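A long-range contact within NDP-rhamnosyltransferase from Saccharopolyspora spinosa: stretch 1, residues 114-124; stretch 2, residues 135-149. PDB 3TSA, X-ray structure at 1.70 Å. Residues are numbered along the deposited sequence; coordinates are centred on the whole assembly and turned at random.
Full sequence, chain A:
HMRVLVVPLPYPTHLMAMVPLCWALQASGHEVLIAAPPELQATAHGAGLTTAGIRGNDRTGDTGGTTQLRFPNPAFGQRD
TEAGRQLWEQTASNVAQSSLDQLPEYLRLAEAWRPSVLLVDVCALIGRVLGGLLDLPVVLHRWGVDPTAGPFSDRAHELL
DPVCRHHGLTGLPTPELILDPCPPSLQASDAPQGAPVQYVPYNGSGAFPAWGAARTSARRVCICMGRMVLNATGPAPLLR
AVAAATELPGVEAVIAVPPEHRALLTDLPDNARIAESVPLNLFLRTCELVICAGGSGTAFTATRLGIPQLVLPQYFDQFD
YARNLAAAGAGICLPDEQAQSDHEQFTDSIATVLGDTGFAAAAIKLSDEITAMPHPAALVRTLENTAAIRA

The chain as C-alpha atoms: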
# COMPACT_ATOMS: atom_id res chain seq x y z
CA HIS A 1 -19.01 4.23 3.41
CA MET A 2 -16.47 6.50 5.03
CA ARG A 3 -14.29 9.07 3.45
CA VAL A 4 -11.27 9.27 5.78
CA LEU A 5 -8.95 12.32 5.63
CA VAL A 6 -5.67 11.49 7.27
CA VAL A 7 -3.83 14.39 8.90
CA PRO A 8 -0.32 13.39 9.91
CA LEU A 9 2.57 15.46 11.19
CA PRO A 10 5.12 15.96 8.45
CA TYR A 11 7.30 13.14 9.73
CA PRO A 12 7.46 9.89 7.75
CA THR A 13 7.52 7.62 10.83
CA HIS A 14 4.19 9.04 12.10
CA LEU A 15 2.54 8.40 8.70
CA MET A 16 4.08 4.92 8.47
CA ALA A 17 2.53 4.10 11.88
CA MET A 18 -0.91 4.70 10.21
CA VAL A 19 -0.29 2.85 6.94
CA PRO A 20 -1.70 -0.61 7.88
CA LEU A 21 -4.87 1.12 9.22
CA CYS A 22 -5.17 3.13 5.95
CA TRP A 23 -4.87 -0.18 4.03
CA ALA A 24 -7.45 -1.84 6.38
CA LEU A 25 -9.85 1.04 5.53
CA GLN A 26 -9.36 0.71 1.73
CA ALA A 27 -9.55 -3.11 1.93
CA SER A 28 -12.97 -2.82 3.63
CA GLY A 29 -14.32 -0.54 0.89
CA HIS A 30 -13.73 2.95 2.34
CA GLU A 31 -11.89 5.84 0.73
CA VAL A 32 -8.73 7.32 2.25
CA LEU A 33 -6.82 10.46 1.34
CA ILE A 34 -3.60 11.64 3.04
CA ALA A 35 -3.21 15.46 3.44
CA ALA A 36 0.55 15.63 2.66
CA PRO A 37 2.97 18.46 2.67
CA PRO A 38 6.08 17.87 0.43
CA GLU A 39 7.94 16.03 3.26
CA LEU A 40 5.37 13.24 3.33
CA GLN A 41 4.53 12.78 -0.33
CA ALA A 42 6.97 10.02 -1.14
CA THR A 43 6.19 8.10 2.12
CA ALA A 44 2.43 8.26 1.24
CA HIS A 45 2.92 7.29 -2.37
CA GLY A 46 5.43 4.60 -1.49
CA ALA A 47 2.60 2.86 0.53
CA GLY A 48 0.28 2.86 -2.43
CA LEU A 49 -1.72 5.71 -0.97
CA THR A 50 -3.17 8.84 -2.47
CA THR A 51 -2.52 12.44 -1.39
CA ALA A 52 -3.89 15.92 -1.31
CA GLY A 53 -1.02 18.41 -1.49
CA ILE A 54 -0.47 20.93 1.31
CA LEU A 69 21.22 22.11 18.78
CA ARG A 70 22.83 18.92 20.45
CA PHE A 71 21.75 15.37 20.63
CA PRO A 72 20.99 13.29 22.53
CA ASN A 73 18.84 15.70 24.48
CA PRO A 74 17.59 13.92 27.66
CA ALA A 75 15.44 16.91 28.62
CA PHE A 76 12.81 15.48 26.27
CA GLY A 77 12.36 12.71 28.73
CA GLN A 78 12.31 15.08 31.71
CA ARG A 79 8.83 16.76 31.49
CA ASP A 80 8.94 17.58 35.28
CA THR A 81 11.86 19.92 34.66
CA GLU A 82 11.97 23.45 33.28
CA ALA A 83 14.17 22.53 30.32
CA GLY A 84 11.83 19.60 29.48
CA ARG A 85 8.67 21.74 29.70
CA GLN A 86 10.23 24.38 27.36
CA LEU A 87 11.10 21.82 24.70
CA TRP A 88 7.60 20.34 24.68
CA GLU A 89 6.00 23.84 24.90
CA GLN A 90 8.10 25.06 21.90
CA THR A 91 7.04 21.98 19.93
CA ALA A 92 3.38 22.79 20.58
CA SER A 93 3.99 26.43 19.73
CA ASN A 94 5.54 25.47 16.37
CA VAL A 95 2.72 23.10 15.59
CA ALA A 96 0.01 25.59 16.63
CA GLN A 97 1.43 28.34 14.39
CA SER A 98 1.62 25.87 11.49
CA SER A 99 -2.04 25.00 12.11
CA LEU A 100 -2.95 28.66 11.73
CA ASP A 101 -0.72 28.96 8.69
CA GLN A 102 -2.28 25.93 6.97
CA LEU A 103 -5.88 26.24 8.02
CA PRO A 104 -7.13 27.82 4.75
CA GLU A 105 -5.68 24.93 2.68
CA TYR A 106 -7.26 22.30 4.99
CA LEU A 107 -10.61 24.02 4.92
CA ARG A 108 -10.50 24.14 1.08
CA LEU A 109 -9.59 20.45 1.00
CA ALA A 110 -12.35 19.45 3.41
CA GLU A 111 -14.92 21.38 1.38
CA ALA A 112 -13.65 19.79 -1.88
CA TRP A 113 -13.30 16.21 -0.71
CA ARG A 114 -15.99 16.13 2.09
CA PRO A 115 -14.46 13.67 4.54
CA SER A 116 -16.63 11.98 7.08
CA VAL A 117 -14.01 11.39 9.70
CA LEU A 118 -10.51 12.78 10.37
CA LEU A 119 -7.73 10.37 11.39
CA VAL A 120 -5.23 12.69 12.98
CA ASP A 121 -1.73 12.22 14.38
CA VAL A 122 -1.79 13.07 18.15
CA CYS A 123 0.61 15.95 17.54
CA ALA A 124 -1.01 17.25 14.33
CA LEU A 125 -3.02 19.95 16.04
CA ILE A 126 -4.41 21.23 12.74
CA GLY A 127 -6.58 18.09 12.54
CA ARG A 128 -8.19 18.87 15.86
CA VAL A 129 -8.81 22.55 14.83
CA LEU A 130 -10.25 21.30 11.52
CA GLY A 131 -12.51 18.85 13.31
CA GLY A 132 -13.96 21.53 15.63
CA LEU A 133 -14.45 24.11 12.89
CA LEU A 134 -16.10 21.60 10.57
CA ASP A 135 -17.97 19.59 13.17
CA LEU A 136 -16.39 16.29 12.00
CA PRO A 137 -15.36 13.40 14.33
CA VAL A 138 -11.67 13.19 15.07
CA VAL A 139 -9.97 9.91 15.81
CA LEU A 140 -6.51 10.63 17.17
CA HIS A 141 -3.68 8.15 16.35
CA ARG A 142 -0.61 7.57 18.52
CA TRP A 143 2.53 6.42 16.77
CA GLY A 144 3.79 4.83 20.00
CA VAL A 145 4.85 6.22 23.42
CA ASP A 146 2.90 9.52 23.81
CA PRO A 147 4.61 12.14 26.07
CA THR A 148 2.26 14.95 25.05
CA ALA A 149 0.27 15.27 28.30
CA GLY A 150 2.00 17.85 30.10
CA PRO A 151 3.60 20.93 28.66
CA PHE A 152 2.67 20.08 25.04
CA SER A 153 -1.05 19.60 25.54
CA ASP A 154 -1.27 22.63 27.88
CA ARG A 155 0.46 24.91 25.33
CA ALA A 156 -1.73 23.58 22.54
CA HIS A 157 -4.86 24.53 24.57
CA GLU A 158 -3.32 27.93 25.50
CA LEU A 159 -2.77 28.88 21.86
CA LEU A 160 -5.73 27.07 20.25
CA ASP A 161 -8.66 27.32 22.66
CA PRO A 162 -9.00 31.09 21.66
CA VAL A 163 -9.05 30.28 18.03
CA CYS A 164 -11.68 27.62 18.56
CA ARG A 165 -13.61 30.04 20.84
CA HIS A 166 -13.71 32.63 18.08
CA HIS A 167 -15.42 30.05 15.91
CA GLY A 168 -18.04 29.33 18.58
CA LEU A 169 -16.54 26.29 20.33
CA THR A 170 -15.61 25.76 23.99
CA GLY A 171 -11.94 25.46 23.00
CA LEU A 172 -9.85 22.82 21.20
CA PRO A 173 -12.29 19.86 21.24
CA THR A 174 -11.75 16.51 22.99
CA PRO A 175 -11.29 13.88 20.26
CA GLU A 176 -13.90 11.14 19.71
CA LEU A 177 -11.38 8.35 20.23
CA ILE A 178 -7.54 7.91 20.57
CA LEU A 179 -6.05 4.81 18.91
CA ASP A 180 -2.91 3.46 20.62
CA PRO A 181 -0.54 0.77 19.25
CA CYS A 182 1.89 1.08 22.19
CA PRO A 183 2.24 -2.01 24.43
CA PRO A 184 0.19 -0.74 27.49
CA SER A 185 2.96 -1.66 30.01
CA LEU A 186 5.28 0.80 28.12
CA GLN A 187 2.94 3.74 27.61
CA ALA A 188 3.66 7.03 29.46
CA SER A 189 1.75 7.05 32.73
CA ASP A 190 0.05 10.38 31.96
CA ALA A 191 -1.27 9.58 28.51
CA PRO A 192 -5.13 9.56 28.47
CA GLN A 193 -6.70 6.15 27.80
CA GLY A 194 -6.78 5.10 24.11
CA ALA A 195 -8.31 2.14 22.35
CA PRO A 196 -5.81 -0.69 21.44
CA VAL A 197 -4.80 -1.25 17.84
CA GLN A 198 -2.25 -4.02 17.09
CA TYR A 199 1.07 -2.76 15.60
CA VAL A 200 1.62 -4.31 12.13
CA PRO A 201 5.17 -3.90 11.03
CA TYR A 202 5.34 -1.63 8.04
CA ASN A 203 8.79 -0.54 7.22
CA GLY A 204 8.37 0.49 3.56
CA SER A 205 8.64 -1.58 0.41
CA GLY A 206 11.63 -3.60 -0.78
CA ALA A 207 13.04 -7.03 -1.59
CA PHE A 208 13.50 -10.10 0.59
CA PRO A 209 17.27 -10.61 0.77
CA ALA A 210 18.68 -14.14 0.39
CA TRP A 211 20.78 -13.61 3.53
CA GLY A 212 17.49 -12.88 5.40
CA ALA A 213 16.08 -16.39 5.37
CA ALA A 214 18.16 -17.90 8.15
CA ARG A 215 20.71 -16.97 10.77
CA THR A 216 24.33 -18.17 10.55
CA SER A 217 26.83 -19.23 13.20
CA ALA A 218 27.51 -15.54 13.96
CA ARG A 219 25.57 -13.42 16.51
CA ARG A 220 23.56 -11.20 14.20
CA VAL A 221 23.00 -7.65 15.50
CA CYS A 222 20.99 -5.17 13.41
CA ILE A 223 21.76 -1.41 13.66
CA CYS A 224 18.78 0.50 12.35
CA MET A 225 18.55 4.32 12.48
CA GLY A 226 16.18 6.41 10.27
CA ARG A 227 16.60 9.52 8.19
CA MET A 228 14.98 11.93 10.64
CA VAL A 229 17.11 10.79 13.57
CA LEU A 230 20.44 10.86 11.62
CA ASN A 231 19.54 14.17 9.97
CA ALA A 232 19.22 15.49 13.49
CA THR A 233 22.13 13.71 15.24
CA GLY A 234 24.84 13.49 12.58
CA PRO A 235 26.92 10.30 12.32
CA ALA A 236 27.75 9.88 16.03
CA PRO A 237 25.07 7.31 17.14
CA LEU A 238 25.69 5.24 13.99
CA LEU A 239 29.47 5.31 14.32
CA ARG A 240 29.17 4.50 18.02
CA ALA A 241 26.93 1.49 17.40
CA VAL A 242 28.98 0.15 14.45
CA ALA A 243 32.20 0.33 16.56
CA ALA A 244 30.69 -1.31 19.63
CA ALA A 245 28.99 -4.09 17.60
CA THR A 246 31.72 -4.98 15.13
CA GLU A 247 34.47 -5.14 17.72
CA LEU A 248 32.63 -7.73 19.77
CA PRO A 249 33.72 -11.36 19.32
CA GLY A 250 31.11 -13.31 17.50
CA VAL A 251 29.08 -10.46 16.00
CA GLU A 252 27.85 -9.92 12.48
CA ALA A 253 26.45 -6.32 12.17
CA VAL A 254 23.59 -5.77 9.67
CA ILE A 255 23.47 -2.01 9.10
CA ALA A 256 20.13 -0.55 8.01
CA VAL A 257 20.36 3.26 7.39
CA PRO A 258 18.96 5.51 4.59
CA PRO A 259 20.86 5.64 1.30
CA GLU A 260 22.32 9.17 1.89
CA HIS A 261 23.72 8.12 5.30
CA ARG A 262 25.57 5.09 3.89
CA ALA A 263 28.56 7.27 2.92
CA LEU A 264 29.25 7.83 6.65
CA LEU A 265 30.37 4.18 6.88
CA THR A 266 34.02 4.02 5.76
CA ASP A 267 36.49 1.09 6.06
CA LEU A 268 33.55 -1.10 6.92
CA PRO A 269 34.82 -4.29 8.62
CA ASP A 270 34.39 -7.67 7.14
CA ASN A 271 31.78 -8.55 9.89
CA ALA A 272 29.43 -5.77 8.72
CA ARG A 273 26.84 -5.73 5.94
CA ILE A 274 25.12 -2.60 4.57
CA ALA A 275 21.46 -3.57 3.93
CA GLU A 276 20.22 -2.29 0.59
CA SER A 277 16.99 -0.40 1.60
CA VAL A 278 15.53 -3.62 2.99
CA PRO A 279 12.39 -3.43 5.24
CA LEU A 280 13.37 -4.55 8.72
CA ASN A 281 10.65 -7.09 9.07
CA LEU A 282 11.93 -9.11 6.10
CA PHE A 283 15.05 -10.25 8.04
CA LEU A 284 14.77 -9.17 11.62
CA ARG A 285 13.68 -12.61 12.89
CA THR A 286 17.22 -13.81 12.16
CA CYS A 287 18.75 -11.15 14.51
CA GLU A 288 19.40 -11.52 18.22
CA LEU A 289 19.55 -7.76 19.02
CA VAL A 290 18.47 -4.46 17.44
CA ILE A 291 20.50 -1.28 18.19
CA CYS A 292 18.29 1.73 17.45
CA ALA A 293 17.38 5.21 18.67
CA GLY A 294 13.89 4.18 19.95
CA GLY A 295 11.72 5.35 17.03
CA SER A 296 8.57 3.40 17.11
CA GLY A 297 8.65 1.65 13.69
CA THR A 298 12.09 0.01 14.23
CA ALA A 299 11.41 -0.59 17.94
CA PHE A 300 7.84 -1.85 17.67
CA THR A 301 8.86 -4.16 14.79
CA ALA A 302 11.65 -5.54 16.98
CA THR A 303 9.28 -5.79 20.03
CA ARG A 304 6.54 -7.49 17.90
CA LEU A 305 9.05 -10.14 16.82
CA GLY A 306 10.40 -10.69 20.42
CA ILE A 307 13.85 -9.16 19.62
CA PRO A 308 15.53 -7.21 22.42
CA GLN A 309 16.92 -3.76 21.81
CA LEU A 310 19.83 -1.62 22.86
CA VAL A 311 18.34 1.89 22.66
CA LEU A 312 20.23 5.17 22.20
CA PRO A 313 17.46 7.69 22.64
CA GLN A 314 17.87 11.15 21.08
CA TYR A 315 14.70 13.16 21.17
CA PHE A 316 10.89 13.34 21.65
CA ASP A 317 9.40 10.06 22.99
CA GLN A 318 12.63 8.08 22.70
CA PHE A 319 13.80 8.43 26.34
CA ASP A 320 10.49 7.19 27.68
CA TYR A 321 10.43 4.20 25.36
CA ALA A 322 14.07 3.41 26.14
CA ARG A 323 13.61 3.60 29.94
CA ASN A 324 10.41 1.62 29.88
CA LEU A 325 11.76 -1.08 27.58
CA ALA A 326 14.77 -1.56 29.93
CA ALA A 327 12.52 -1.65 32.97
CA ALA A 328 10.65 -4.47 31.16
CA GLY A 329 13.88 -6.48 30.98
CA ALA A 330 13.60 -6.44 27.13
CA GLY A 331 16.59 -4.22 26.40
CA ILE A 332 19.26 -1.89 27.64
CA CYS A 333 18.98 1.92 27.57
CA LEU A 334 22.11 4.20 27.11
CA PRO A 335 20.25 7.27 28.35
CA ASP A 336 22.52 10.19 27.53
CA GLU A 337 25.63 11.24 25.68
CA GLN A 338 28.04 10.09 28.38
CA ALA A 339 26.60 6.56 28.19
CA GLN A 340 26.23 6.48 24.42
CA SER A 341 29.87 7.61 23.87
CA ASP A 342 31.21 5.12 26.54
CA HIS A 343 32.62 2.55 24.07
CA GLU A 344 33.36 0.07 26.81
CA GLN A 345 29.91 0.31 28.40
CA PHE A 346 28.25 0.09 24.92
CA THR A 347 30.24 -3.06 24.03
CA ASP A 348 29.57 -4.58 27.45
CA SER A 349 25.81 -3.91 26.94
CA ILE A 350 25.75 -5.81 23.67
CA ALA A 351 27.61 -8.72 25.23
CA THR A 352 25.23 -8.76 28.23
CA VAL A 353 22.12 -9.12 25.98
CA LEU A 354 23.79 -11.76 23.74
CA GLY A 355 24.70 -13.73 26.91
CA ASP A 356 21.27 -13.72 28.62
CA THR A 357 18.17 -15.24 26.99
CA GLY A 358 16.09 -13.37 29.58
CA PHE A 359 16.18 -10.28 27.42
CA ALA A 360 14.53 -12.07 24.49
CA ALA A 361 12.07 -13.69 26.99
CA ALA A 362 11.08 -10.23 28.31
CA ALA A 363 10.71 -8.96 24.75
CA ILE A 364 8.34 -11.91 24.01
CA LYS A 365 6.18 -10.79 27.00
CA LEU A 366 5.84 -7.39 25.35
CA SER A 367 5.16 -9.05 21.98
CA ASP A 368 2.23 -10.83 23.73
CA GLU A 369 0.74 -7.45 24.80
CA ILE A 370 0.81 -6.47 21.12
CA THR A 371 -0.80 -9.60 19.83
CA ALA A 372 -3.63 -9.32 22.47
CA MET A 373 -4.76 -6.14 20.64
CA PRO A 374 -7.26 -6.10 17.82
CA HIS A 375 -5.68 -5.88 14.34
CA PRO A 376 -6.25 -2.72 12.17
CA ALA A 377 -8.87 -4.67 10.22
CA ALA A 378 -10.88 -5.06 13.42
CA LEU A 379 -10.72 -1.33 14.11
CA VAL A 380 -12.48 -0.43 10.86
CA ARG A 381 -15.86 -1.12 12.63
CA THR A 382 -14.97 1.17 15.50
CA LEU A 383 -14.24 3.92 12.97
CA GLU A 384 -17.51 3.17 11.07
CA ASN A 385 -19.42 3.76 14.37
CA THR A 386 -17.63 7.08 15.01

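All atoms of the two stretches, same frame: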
# COMPACT_ATOMS: atom_id res chain seq x y z
N ARG A 114 -14.90 16.51 1.16
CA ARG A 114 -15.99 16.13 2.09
C ARG A 114 -15.73 14.83 2.87
O ARG A 114 -16.48 13.84 2.75
CB ARG A 114 -17.34 16.04 1.32
CG ARG A 114 -17.78 17.38 0.67
CD ARG A 114 -19.34 17.41 0.54
NE ARG A 114 -19.87 18.70 0.08
CZ ARG A 114 -19.76 19.86 0.74
NH1 ARG A 114 -19.14 19.93 1.92
NH2 ARG A 114 -20.26 20.97 0.20
N PRO A 115 -14.71 14.82 3.70
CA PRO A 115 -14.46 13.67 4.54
C PRO A 115 -15.55 13.45 5.56
O PRO A 115 -16.27 14.42 5.99
CB PRO A 115 -13.11 14.05 5.21
CG PRO A 115 -13.19 15.50 5.33
CD PRO A 115 -13.69 15.86 3.92
N SER A 116 -15.74 12.21 5.96
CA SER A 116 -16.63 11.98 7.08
C SER A 116 -15.96 11.80 8.41
O SER A 116 -16.62 11.84 9.44
CB SER A 116 -17.60 10.84 6.82
OG SER A 116 -16.91 9.67 6.54
N VAL A 117 -14.64 11.62 8.43
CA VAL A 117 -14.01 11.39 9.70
C VAL A 117 -12.54 11.80 9.41
O VAL A 117 -12.07 11.69 8.23
CB VAL A 117 -14.13 9.90 10.12
CG1 VAL A 117 -13.53 9.00 9.10
CG2 VAL A 117 -13.50 9.64 11.52
N LEU A 118 -11.92 12.35 10.44
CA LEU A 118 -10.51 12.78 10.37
C LEU A 118 -9.69 11.81 11.23
O LEU A 118 -10.00 11.62 12.40
CB LEU A 118 -10.35 14.21 10.86
CG LEU A 118 -11.27 15.25 10.25
CD1 LEU A 118 -10.88 16.65 10.97
CD2 LEU A 118 -11.10 15.29 8.71
N LEU A 119 -8.64 11.21 10.64
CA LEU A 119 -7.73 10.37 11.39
C LEU A 119 -6.46 11.21 11.53
O LEU A 119 -5.80 11.53 10.54
CB LEU A 119 -7.45 9.12 10.56
CG LEU A 119 -6.45 8.17 11.22
CD1 LEU A 119 -6.93 7.68 12.58
CD2 LEU A 119 -6.20 6.99 10.31
N VAL A 120 -6.15 11.59 12.76
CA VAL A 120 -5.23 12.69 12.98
C VAL A 120 -4.12 12.24 13.86
O VAL A 120 -4.38 11.65 14.93
CB VAL A 120 -6.05 13.82 13.68
CG1 VAL A 120 -5.13 15.00 14.05
CG2 VAL A 120 -7.18 14.30 12.69
N ASP A 121 -2.85 12.47 13.46
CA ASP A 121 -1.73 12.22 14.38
C ASP A 121 -1.92 13.01 15.69
O ASP A 121 -2.32 14.17 15.66
CB ASP A 121 -0.49 12.66 13.61
CG ASP A 121 0.83 12.68 14.41
OD1 ASP A 121 0.93 12.78 15.64
OD2 ASP A 121 1.87 12.72 13.70
N VAL A 122 -1.61 12.39 16.85
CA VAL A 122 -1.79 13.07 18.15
C VAL A 122 -1.18 14.43 18.20
O VAL A 122 -1.77 15.34 18.80
CB VAL A 122 -1.25 12.23 19.35
CG1 VAL A 122 -1.04 13.11 20.51
CG2 VAL A 122 -2.34 11.24 19.74
N CYS A 123 -0.01 14.62 17.57
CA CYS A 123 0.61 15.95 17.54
C CYS A 123 0.17 16.88 16.40
O CYS A 123 0.50 18.07 16.44
CB CYS A 123 2.07 15.79 17.38
SG CYS A 123 2.83 15.08 18.91
N ALA A 124 -0.62 16.38 15.43
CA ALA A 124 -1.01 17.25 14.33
C ALA A 124 -2.23 18.08 14.72
O ALA A 124 -3.37 17.76 14.39
CB ALA A 124 -1.25 16.41 13.06
N ASP A 135 -17.11 20.56 12.50
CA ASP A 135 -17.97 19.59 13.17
C ASP A 135 -17.85 18.16 12.58
O ASP A 135 -18.85 17.50 12.24
CB ASP A 135 -19.46 20.05 13.14
CG ASP A 135 -20.36 19.24 14.11
OD1 ASP A 135 -19.87 18.69 15.11
OD2 ASP A 135 -21.58 19.18 13.87
N LEU A 136 -16.61 17.69 12.38
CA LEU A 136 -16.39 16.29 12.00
C LEU A 136 -15.68 15.60 13.16
O LEU A 136 -14.80 16.21 13.79
CB LEU A 136 -15.49 16.23 10.77
CG LEU A 136 -16.01 16.96 9.52
CD1 LEU A 136 -14.82 17.23 8.58
CD2 LEU A 136 -17.13 16.15 8.87
N PRO A 137 -16.00 14.30 13.34
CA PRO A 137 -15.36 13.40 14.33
C PRO A 137 -13.88 13.25 14.06
O PRO A 137 -13.47 13.15 12.89
CB PRO A 137 -16.14 12.10 14.18
CG PRO A 137 -16.68 12.12 12.81
CD PRO A 137 -16.93 13.56 12.47
N VAL A 138 -13.10 13.30 15.14
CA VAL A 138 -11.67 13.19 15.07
C VAL A 138 -11.28 11.94 15.83
O VAL A 138 -11.60 11.80 17.02
CB VAL A 138 -10.96 14.45 15.62
CG1 VAL A 138 -9.48 14.20 15.80
CG2 VAL A 138 -11.14 15.61 14.63
N VAL A 139 -10.56 11.06 15.14
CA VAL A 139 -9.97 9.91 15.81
C VAL A 139 -8.49 10.21 15.85
O VAL A 139 -7.83 10.36 14.78
CB VAL A 139 -10.23 8.62 15.02
CG1 VAL A 139 -9.44 7.42 15.66
CG2 VAL A 139 -11.77 8.21 15.01
N LEU A 140 -7.94 10.35 17.05
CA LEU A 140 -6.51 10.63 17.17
C LEU A 140 -5.75 9.28 17.04
O LEU A 140 -6.24 8.22 17.45
CB LEU A 140 -6.15 11.28 18.55
CG LEU A 140 -6.45 12.78 18.67
CD1 LEU A 140 -5.69 13.32 19.92
CD2 LEU A 140 -6.09 13.55 17.38
N HIS A 141 -4.54 9.35 16.48
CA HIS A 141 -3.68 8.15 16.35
C HIS A 141 -2.30 8.36 16.96
O HIS A 141 -1.53 9.21 16.49
CB HIS A 141 -3.53 7.81 14.85
CG HIS A 141 -3.00 6.43 14.61
ND1 HIS A 141 -1.65 6.16 14.68
CD2 HIS A 141 -3.61 5.25 14.34
CE1 HIS A 141 -1.46 4.87 14.45
NE2 HIS A 141 -2.62 4.29 14.26
N ARG A 142 -1.95 7.57 17.97
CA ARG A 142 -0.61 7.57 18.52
C ARG A 142 0.30 6.77 17.62
O ARG A 142 -0.08 5.71 17.11
CB ARG A 142 -0.63 6.91 19.90
CG ARG A 142 -1.26 7.86 20.89
CD ARG A 142 -1.48 7.18 22.25
NE ARG A 142 -1.92 8.26 23.20
CZ ARG A 142 -2.76 8.00 24.22
NH1 ARG A 142 -3.16 6.72 24.49
NH2 ARG A 142 -3.21 9.03 24.98
N TRP A 143 1.53 7.26 17.47
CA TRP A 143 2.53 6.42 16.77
C TRP A 143 3.21 5.43 17.73
O TRP A 143 3.84 4.43 17.29
CB TRP A 143 3.54 7.31 16.04
CG TRP A 143 4.36 8.07 17.06
CD1 TRP A 143 5.46 7.61 17.70
CD2 TRP A 143 4.01 9.29 17.67
NE1 TRP A 143 5.88 8.51 18.64
CE2 TRP A 143 5.01 9.57 18.65
CE3 TRP A 143 2.99 10.23 17.44
CZ2 TRP A 143 5.00 10.71 19.43
CZ3 TRP A 143 2.97 11.39 18.22
CH2 TRP A 143 3.99 11.61 19.22
N GLY A 144 3.11 5.69 19.03
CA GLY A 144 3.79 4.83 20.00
C GLY A 144 3.69 5.45 21.41
O GLY A 144 2.61 5.78 21.84
N VAL A 145 4.83 5.56 22.10
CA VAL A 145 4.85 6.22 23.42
C VAL A 145 4.45 7.69 23.21
O VAL A 145 4.87 8.33 22.22
CB VAL A 145 6.24 6.11 24.07
CG1 VAL A 145 6.28 6.91 25.37
CG2 VAL A 145 6.54 4.63 24.37
N ASP A 146 3.54 8.17 24.04
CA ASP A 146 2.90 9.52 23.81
C ASP A 146 3.24 10.36 25.04
O ASP A 146 2.60 10.20 26.07
CB ASP A 146 1.37 9.33 23.68
CG ASP A 146 0.62 10.67 23.49
OD1 ASP A 146 1.27 11.76 23.52
OD2 ASP A 146 -0.59 10.63 23.26
N PRO A 147 4.26 11.28 24.93
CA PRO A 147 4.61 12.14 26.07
C PRO A 147 4.00 13.52 25.95
O PRO A 147 4.57 14.49 26.44
CB PRO A 147 6.14 12.27 25.96
CG PRO A 147 6.52 11.69 24.70
CD PRO A 147 5.27 11.32 23.87
N THR A 148 2.84 13.61 25.30
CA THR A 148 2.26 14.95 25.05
C THR A 148 1.44 15.54 26.14
O THR A 148 1.15 16.73 26.07
CB THR A 148 1.50 15.03 23.68
OG1 THR A 148 0.31 14.24 23.71
CG2 THR A 148 2.44 14.71 22.54
N ALA A 149 1.06 14.75 27.14
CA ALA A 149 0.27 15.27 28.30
C ALA A 149 0.95 16.36 29.07
O ALA A 149 0.31 17.19 29.79
CB ALA A 149 -0.11 14.20 29.26

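How do the two backbones hold each other? Strand 117-121 and strand 138-141 lie side by side and run parallel, their N-to-C directions 28° apart, and a ladder of five hydrogen bonds joins them. L118 N donates to P137 O at 3.0 Å, and V139 N donates to L118 O at 2.9 Å. The zigzag continues from V120 N to V139 O at 2.9 Å and from H141 N to V120 O at 2.8 Å. Its last rung, V122 N to H141 O at 3.2 Å, is the longest, and it falls just where stretch 1 leaves the strand. Three of these carbonyls, L118 O, V139 O and V120 O, also receive CA-H contacts, such as L140 CA to V120 O at 3.3 Å.

What does this register do to the side chains? Paired residues place their side chains on the same face of the sheet, so L118, V138, V120 and L140 share one face while L119, V139, D121 and H141 share the other. On the first, L118 CD1 meets V138 CG2 at 3.8 Å, and V120 CB lies 3.7 Å from L140 CD2. On the second, L119 CD1 packs 4.0 Å from V139 CG1 and also reaches H141 CB at 4.1 Å.

How is the contact extended before the strands pair? L136 points toward stretch 1, and its CD1 lies 4.0 Å from P115 CG and 4.2 Å from L118 CD2. One residue on, P137 CG lies 3.4 Å from the carbonyl oxygen S116 O and packs against V117 CG2 at 4.2 Å, just before the first rung of the ladder.

What happens where the strands end? D121 to A124 forms a type I turn, closed by A124 N to D121 O at 2.8 Å and reinforced by the side chain of D121, whose OD1 accepts from C123 N at 2.8 Å. The turn sets V122 against stretch 2: V122 CG2 lies 3.7 Å from R142 CG and 3.9 Å from L140 CD1, while V122 CG1 is 3.7 Å from T148 OG1. C123 SG sits at the edge of the W143 ring, 3.7 Å from W143 CH2, and equally near T148 CG2.

What organises the polar groups beside V122? D146 ties stretch 2 together: R142 NE forms a salt bridge with D146 OD2 at 2.7 Å, and D146 OD1 accepts from both T148 OG1 at 2.7 Å and T148 N at 3.0 Å. With both carboxylate oxygens engaged, D146 OD2 can lie 3.7 Å from V122 CG1 without lacking a polar partner.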